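Local coordinates for acetone carboxylase alpha subunit (Xanthobacter autotrophicus Py2, PDB 5M45), which forms the alpha subunit of a multi-subunit carboxylase and belongs to the hydantoinase B/oxoprolinase family, at residues L47-F61 / A259-L273. Residues are numbered along the deposited sequence; the frame is centred on the assembly and turned at random.
Sequences LELREREPILYNKLF and AYWKFAYEAVEHGRL. With ACT (acetate ion), chain O.
The ring of Y57 lies between two partners: the edge of F263 points at one face, centroids 5.1 Å apart and planes at 61°, while R50 CB rests near the rim of the opposite face. At the edge of that phenol, OH is hydrogen-bonded to H270 ND1 (2.8 Å). A bend at chi3 (94°) takes the R50 chain across H270 and lays its guanidinium flat on the imidazole, planes 18° apart; its CD makes a CH-pi contact with the same ring. F263 carries L60 CB over the centre of one face, A267 CB on the other, and L49 CD2 at its edge. Beside this cluster, E266 extends its carboxylate to the start of helix 48-52. Its syn lone pairs take two nearly straight bonds, L49 N to OE2 (2.9 Å) and R50 N to OE1 (3.0 Å); the helix N-terminus probably stabilises the buried negative charge. L47, at the N-cap position, lays CD2 on E269 CG (3.8 Å) and meets L273 tip to tip. A water donates to E53 OE2 and is held weakly by K262 NZ. An aromatic cluster and a glutamate carboxylate bound by first-turn N-H groups thus join helices 48-52 and 54-75 to the steeply crossing helix 257-282.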
loop_
_atom_site.group_PDB
_atom_site.type_symbol
_atom_site.label_atom_id
_atom_site.label_comp_id
_atom_site.label_asym_id
_atom_site.label_seq_id
_atom_site.Cartn_x
_atom_site.Cartn_y
_atom_site.Cartn_z
ATOM N N LEU A 47 15.921 10.804 43.720
ATOM C CA LEU A 47 14.516 10.507 43.411
ATOM C C LEU A 47 13.611 10.936 44.591
ATOM O O LEU A 47 13.365 10.129 45.496
ATOM C CB LEU A 47 14.379 9.015 43.105
ATOM C CG LEU A 47 15.279 8.483 41.971
ATOM C CD1 LEU A 47 14.952 7.024 41.673
ATOM C CD2 LEU A 47 15.076 9.275 40.708
ATOM N N GLU A 48 13.132 12.198 44.578
ATOM C CA GLU A 48 12.456 12.775 45.767
ATOM C C GLU A 48 11.205 12.002 46.185
ATOM O O GLU A 48 11.025 11.750 47.363
ATOM C CB GLU A 48 12.078 14.246 45.574
ATOM C CG GLU A 48 13.186 15.261 45.562
ATOM C CD GLU A 48 12.665 16.701 45.306
ATOM O OE1 GLU A 48 11.459 17.085 45.601
ATOM O OE2 GLU A 48 13.498 17.460 44.747
ATOM N N LEU A 49 10.329 11.681 45.235
ATOM C CA LEU A 49 9.118 10.954 45.573
ATOM C C LEU A 49 9.467 9.568 46.166
ATOM O O LEU A 49 8.988 9.218 47.241
ATOM C CB LEU A 49 8.167 10.819 44.384
ATOM C CG LEU A 49 6.781 10.239 44.715
ATOM C CD1 LEU A 49 5.934 11.276 45.424
ATOM C CD2 LEU A 49 6.034 9.779 43.463
ATOM N N ARG A 50 10.328 8.826 45.473
ATOM C CA ARG A 50 10.705 7.508 45.954
ATOM C C ARG A 50 11.353 7.514 47.348
ATOM O O ARG A 50 10.997 6.681 48.191
ATOM C CB ARG A 50 11.646 6.824 44.986
ATOM C CG ARG A 50 11.917 5.414 45.438
ATOM C CD ARG A 50 12.411 4.594 44.317
ATOM N NE ARG A 50 13.855 4.533 44.225
ATOM C CZ ARG A 50 14.624 3.507 44.587
ATOM N NH1 ARG A 50 14.125 2.445 45.207
ATOM N NH2 ARG A 50 15.930 3.578 44.358
ATOM N N GLU A 51 12.257 8.468 47.577
ATOM C CA GLU A 51 13.030 8.511 48.807
ATOM C C GLU A 51 12.241 9.128 49.972
ATOM O O GLU A 51 12.282 8.597 51.065
ATOM C CB GLU A 51 14.368 9.256 48.604
ATOM C CG GLU A 51 15.348 8.540 47.654
ATOM C CD GLU A 51 16.502 9.442 47.164
ATOM O OE1 GLU A 51 16.952 10.335 47.945
ATOM O OE2 GLU A 51 16.971 9.263 45.992
ATOM N N ARG A 52 11.506 10.216 49.722
ATOM C CA ARG A 52 10.782 10.939 50.777
ATOM C C ARG A 52 9.329 10.532 50.959
ATOM O O ARG A 52 8.777 10.786 52.010
ATOM C CB ARG A 52 10.830 12.458 50.522
ATOM C CG ARG A 52 12.217 13.030 50.564
ATOM C CD ARG A 52 12.149 14.542 50.948
ATOM N NE ARG A 52 11.955 14.633 52.419
ATOM C CZ ARG A 52 10.795 14.851 53.061
ATOM N NH1 ARG A 52 9.650 15.154 52.428
ATOM N NH2 ARG A 52 10.786 14.803 54.381
ATOM N N GLU A 53 8.700 9.941 49.945
ATOM C CA GLU A 53 7.300 9.530 50.023
ATOM C C GLU A 53 7.135 8.085 49.504
ATOM O O GLU A 53 6.386 7.844 48.558
ATOM C CB GLU A 53 6.414 10.505 49.237
ATOM C CG GLU A 53 6.491 11.981 49.639
ATOM C CD GLU A 53 5.556 12.864 48.801
ATOM O OE1 GLU A 53 4.297 12.700 48.839
ATOM O OE2 GLU A 53 6.071 13.748 48.064
ATOM N N PRO A 54 7.844 7.107 50.124
ATOM C CA PRO A 54 7.849 5.724 49.614
ATOM C C PRO A 54 6.469 5.050 49.559
ATOM O O PRO A 54 6.236 4.234 48.657
ATOM C CB PRO A 54 8.760 4.974 50.590
ATOM C CG PRO A 54 8.719 5.814 51.855
ATOM C CD PRO A 54 8.646 7.223 51.364
ATOM N N ILE A 55 5.573 5.417 50.494
ATOM C CA ILE A 55 4.244 4.838 50.511
ATOM C C ILE A 55 3.440 5.303 49.272
ATOM O O ILE A 55 2.827 4.470 48.567
ATOM C CB ILE A 55 3.488 5.109 51.826
ATOM C CG1 ILE A 55 4.263 4.523 53.032
ATOM C CG2 ILE A 55 2.050 4.565 51.759
ATOM C CD1 ILE A 55 3.652 4.914 54.375
ATOM N N LEU A 56 3.472 6.604 48.986
ATOM C CA LEU A 56 2.821 7.129 47.774
ATOM C C LEU A 56 3.442 6.636 46.468
ATOM O O LEU A 56 2.725 6.344 45.500
ATOM C CB LEU A 56 2.762 8.663 47.832
ATOM C CG LEU A 56 2.015 9.344 46.685
ATOM C CD1 LEU A 56 0.572 8.820 46.587
ATOM C CD2 LEU A 56 1.969 10.843 46.928
ATOM N N TYR A 57 4.770 6.547 46.416
ATOM C CA TYR A 57 5.465 5.970 45.243
ATOM C C TYR A 57 4.949 4.552 44.923
ATOM O O TYR A 57 4.624 4.249 43.767
ATOM C CB TYR A 57 6.976 5.949 45.475
ATOM C CG TYR A 57 7.810 5.605 44.262
ATOM C CD1 TYR A 57 8.180 4.289 44.011
ATOM C CD2 TYR A 57 8.299 6.586 43.418
ATOM C CE1 TYR A 57 8.977 3.965 42.925
ATOM C CE2 TYR A 57 9.098 6.277 42.305
ATOM C CZ TYR A 57 9.430 4.967 42.069
ATOM O OH TYR A 57 10.232 4.640 41.017
ATOM N N ASN A 58 4.853 3.721 45.967
ATOM C CA ASN A 58 4.387 2.338 45.839
ATOM C C ASN A 58 2.903 2.268 45.449
ATOM O O ASN A 58 2.513 1.381 44.681
ATOM C CB ASN A 58 4.607 1.547 47.148
ATOM C CG ASN A 58 4.129 0.102 47.043
ATOM O OD1 ASN A 58 3.123 -0.306 47.646
ATOM N ND2 ASN A 58 4.832 -0.676 46.251
ATOM N N LYS A 59 2.092 3.194 45.964
ATOM C CA LYS A 59 0.689 3.206 45.622
ATOM C C LYS A 59 0.454 3.522 44.128
ATOM O O LYS A 59 -0.392 2.894 43.476
ATOM C CB LYS A 59 -0.095 4.180 46.513
ATOM C CG LYS A 59 -1.585 4.198 46.175
ATOM C CD LYS A 59 -2.489 4.678 47.309
ATOM C CE LYS A 59 -2.286 6.115 47.708
ATOM N NZ LYS A 59 -3.676 6.718 48.005
ATOM N N LEU A 60 1.183 4.513 43.606
ATOM C CA LEU A 60 1.100 4.832 42.187
ATOM C C LEU A 60 1.585 3.642 41.349
ATOM O O LEU A 60 0.964 3.299 40.324
ATOM C CB LEU A 60 1.909 6.077 41.850
ATOM C CG LEU A 60 1.455 7.393 42.469
ATOM C CD1 LEU A 60 2.524 8.445 42.281
ATOM C CD2 LEU A 60 0.203 7.871 41.793
ATOM N N PHE A 61 2.697 3.032 41.762
ATOM C CA PHE A 61 3.227 1.828 41.060
ATOM C C PHE A 61 2.166 0.715 40.965
ATOM O O PHE A 61 1.892 0.182 39.899
ATOM C CB PHE A 61 4.502 1.314 41.752
ATOM C CG PHE A 61 4.927 -0.072 41.328
ATOM C CD1 PHE A 61 5.617 -0.276 40.147
ATOM C CD2 PHE A 61 4.655 -1.176 42.143
ATOM C CE1 PHE A 61 5.996 -1.563 39.758
ATOM C CE2 PHE A 61 5.023 -2.443 41.771
ATOM C CZ PHE A 61 5.692 -2.650 40.575
ATOM N N ALA A 259 2.520 14.740 42.349
ATOM C CA ALA A 259 3.043 13.419 42.635
ATOM C C ALA A 259 3.145 12.550 41.360
ATOM O O ALA A 259 4.163 11.871 41.161
ATOM C CB ALA A 259 2.191 12.718 43.685
ATOM N N TYR A 260 2.102 12.555 40.522
ATOM C CA TYR A 260 2.138 11.783 39.274
ATOM C C TYR A 260 3.264 12.274 38.361
ATOM O O TYR A 260 3.966 11.458 37.762
ATOM C CB TYR A 260 0.791 11.849 38.515
ATOM C CG TYR A 260 0.818 11.069 37.225
ATOM C CD1 TYR A 260 0.493 9.714 37.212
ATOM C CD2 TYR A 260 1.206 11.662 36.024
ATOM C CE1 TYR A 260 0.551 8.975 36.047
ATOM C CE2 TYR A 260 1.249 10.928 34.851
ATOM C CZ TYR A 260 0.943 9.579 34.860
ATOM O OH TYR A 260 1.001 8.805 33.713
ATOM N N TRP A 261 3.401 13.590 38.248
ATOM C CA TRP A 261 4.442 14.234 37.407
ATOM C C TRP A 261 5.861 13.838 37.855
ATOM O O TRP A 261 6.735 13.554 37.008
ATOM C CB TRP A 261 4.217 15.752 37.372
ATOM C CG TRP A 261 5.013 16.550 36.343
ATOM C CD1 TRP A 261 5.995 17.468 36.591
ATOM C CD2 TRP A 261 4.869 16.509 34.914
ATOM N NE1 TRP A 261 6.474 17.979 35.404
ATOM C CE2 TRP A 261 5.797 17.416 34.365
ATOM C CE3 TRP A 261 4.046 15.797 34.048
ATOM C CZ2 TRP A 261 5.930 17.623 32.994
ATOM C CZ3 TRP A 261 4.168 16.008 32.671
ATOM C CH2 TRP A 261 5.096 16.926 32.167
ATOM N N LYS A 262 6.092 13.758 39.159
ATOM C CA LYS A 262 7.370 13.200 39.657
ATOM C C LYS A 262 7.586 11.723 39.293
ATOM O O LYS A 262 8.664 11.374 38.804
ATOM C CB LYS A 262 7.543 13.423 41.158
ATOM C CG LYS A 262 7.724 14.919 41.418
ATOM C CD LYS A 262 8.333 15.237 42.755
ATOM C CE LYS A 262 7.319 15.196 43.866
ATOM N NZ LYS A 262 7.251 16.438 44.690
ATOM N N PHE A 263 6.565 10.889 39.515
ATOM C CA PHE A 263 6.649 9.456 39.218
ATOM C C PHE A 263 6.967 9.188 37.746
ATOM O O PHE A 263 7.743 8.262 37.419
ATOM C CB PHE A 263 5.328 8.769 39.578
ATOM C CG PHE A 263 5.359 7.278 39.458
ATOM C CD1 PHE A 263 5.895 6.482 40.472
ATOM C CD2 PHE A 263 4.826 6.641 38.333
ATOM C CE1 PHE A 263 5.899 5.076 40.370
ATOM C CE2 PHE A 263 4.819 5.253 38.238
ATOM C CZ PHE A 263 5.350 4.468 39.248
ATOM N N ALA A 264 6.369 9.993 36.859
ATOM C CA ALA A 264 6.488 9.786 35.431
ATOM C C ALA A 264 7.942 9.878 34.889
ATOM O O ALA A 264 8.194 9.320 33.813
ATOM C CB ALA A 264 5.578 10.734 34.674
ATOM N N TYR A 265 8.855 10.534 35.618
ATOM C CA TYR A 265 10.288 10.557 35.285
ATOM C C TYR A 265 11.155 9.734 36.249
ATOM O O TYR A 265 12.090 9.040 35.807
ATOM C CB TYR A 265 10.786 12.017 35.103
ATOM C CG TYR A 265 9.952 12.730 34.075
ATOM C CD1 TYR A 265 8.756 13.326 34.430
ATOM C CD2 TYR A 265 10.311 12.748 32.739
ATOM C CE1 TYR A 265 7.938 13.955 33.493
ATOM C CE2 TYR A 265 9.502 13.371 31.784
ATOM C CZ TYR A 265 8.325 13.979 32.183
ATOM O OH TYR A 265 7.504 14.586 31.259
ATOM N N GLU A 266 10.827 9.746 37.544
ATOM C CA GLU A 266 11.574 8.958 38.528
ATOM C C GLU A 266 11.521 7.451 38.220
ATOM O O GLU A 266 12.525 6.762 38.418
ATOM C CB GLU A 266 11.102 9.207 39.963
ATOM C CG GLU A 266 11.366 10.620 40.503
ATOM C CD GLU A 266 11.026 10.786 41.986
ATOM O OE1 GLU A 266 11.018 9.755 42.734
ATOM O OE2 GLU A 266 10.762 11.972 42.412
ATOM N N ALA A 267 10.370 6.950 37.736
ATOM C CA ALA A 267 10.214 5.505 37.467
ATOM C C ALA A 267 11.229 5.009 36.401
ATOM O O ALA A 267 11.717 3.884 36.490
ATOM C CB ALA A 267 8.771 5.155 37.068
ATOM N N VAL A 268 11.587 5.875 35.448
ATOM C CA VAL A 268 12.541 5.539 34.412
ATOM C C VAL A 268 13.962 5.450 35.001
ATOM O O VAL A 268 14.697 4.444 34.788
ATOM C CB VAL A 268 12.486 6.573 33.239
ATOM C CG1 VAL A 268 13.426 6.146 32.111
ATOM C CG2 VAL A 268 11.079 6.753 32.686
ATOM N N GLU A 269 14.366 6.466 35.754
ATOM C CA GLU A 269 15.703 6.436 36.394
ATOM C C GLU A 269 15.823 5.256 37.387
ATOM O O GLU A 269 16.877 4.632 37.485
ATOM C CB GLU A 269 16.031 7.777 37.078
ATOM C CG GLU A 269 17.273 7.814 37.975
ATOM C CD GLU A 269 18.593 7.474 37.285
ATOM O OE1 GLU A 269 18.649 7.360 36.025
ATOM O OE2 GLU A 269 19.617 7.328 38.037
ATOM N N HIS A 270 14.739 4.961 38.102
ATOM C CA HIS A 270 14.691 3.774 38.992
ATOM C C HIS A 270 14.999 2.473 38.194
ATOM O O HIS A 270 15.764 1.603 38.641
ATOM C CB HIS A 270 13.313 3.737 39.656
ATOM C CG HIS A 270 13.131 2.672 40.697
ATOM N ND1 HIS A 270 11.925 2.481 41.333
ATOM C CD2 HIS A 270 13.970 1.742 41.204
ATOM C CE1 HIS A 270 12.035 1.497 42.201
ATOM N NE2 HIS A 270 13.261 1.030 42.148
ATOM N N GLY A 271 14.384 2.344 37.026
ATOM C CA GLY A 271 14.724 1.272 36.057
ATOM C C GLY A 271 16.186 1.154 35.674
ATOM O O GLY A 271 16.735 0.051 35.653
ATOM N N ARG A 272 16.812 2.286 35.339
ATOM C CA ARG A 272 18.259 2.308 35.012
ATOM C C ARG A 272 19.097 1.841 36.202
ATOM O O ARG A 272 19.982 0.991 36.044
ATOM C CB ARG A 272 18.732 3.693 34.554
ATOM C CG ARG A 272 20.156 3.720 33.972
ATOM C CD ARG A 272 20.728 5.116 33.830
ATOM N NE ARG A 272 20.891 5.713 35.144
ATOM C CZ ARG A 272 21.895 5.458 35.989
ATOM N NH1 ARG A 272 22.904 4.639 35.647
ATOM N NH2 ARG A 272 21.916 6.038 37.188
ATOM N N LEU A 273 18.814 2.390 37.371
ATOM C CA LEU A 273 19.485 1.967 38.625
ATOM C C LEU A 273 19.376 0.452 38.890
ATOM O O LEU A 273 20.331 -0.176 39.322
ATOM C CB LEU A 273 18.957 2.763 39.859
ATOM C CG LEU A 273 19.325 4.258 39.851
ATOM C CD1 LEU A 273 18.459 5.036 40.851
ATOM C CD2 LEU A 273 20.823 4.493 40.121
HETATM C C ACT O . 4.830 8.504 52.311
HETATM O O ACT O . 5.648 7.547 52.427
HETATM O OXT ACT O . 4.176 8.739 51.258
HETATM C CH3 ACT O . 4.627 9.389 53.517
HETATM O O HOH W 1 4.910 15.031 45.649
#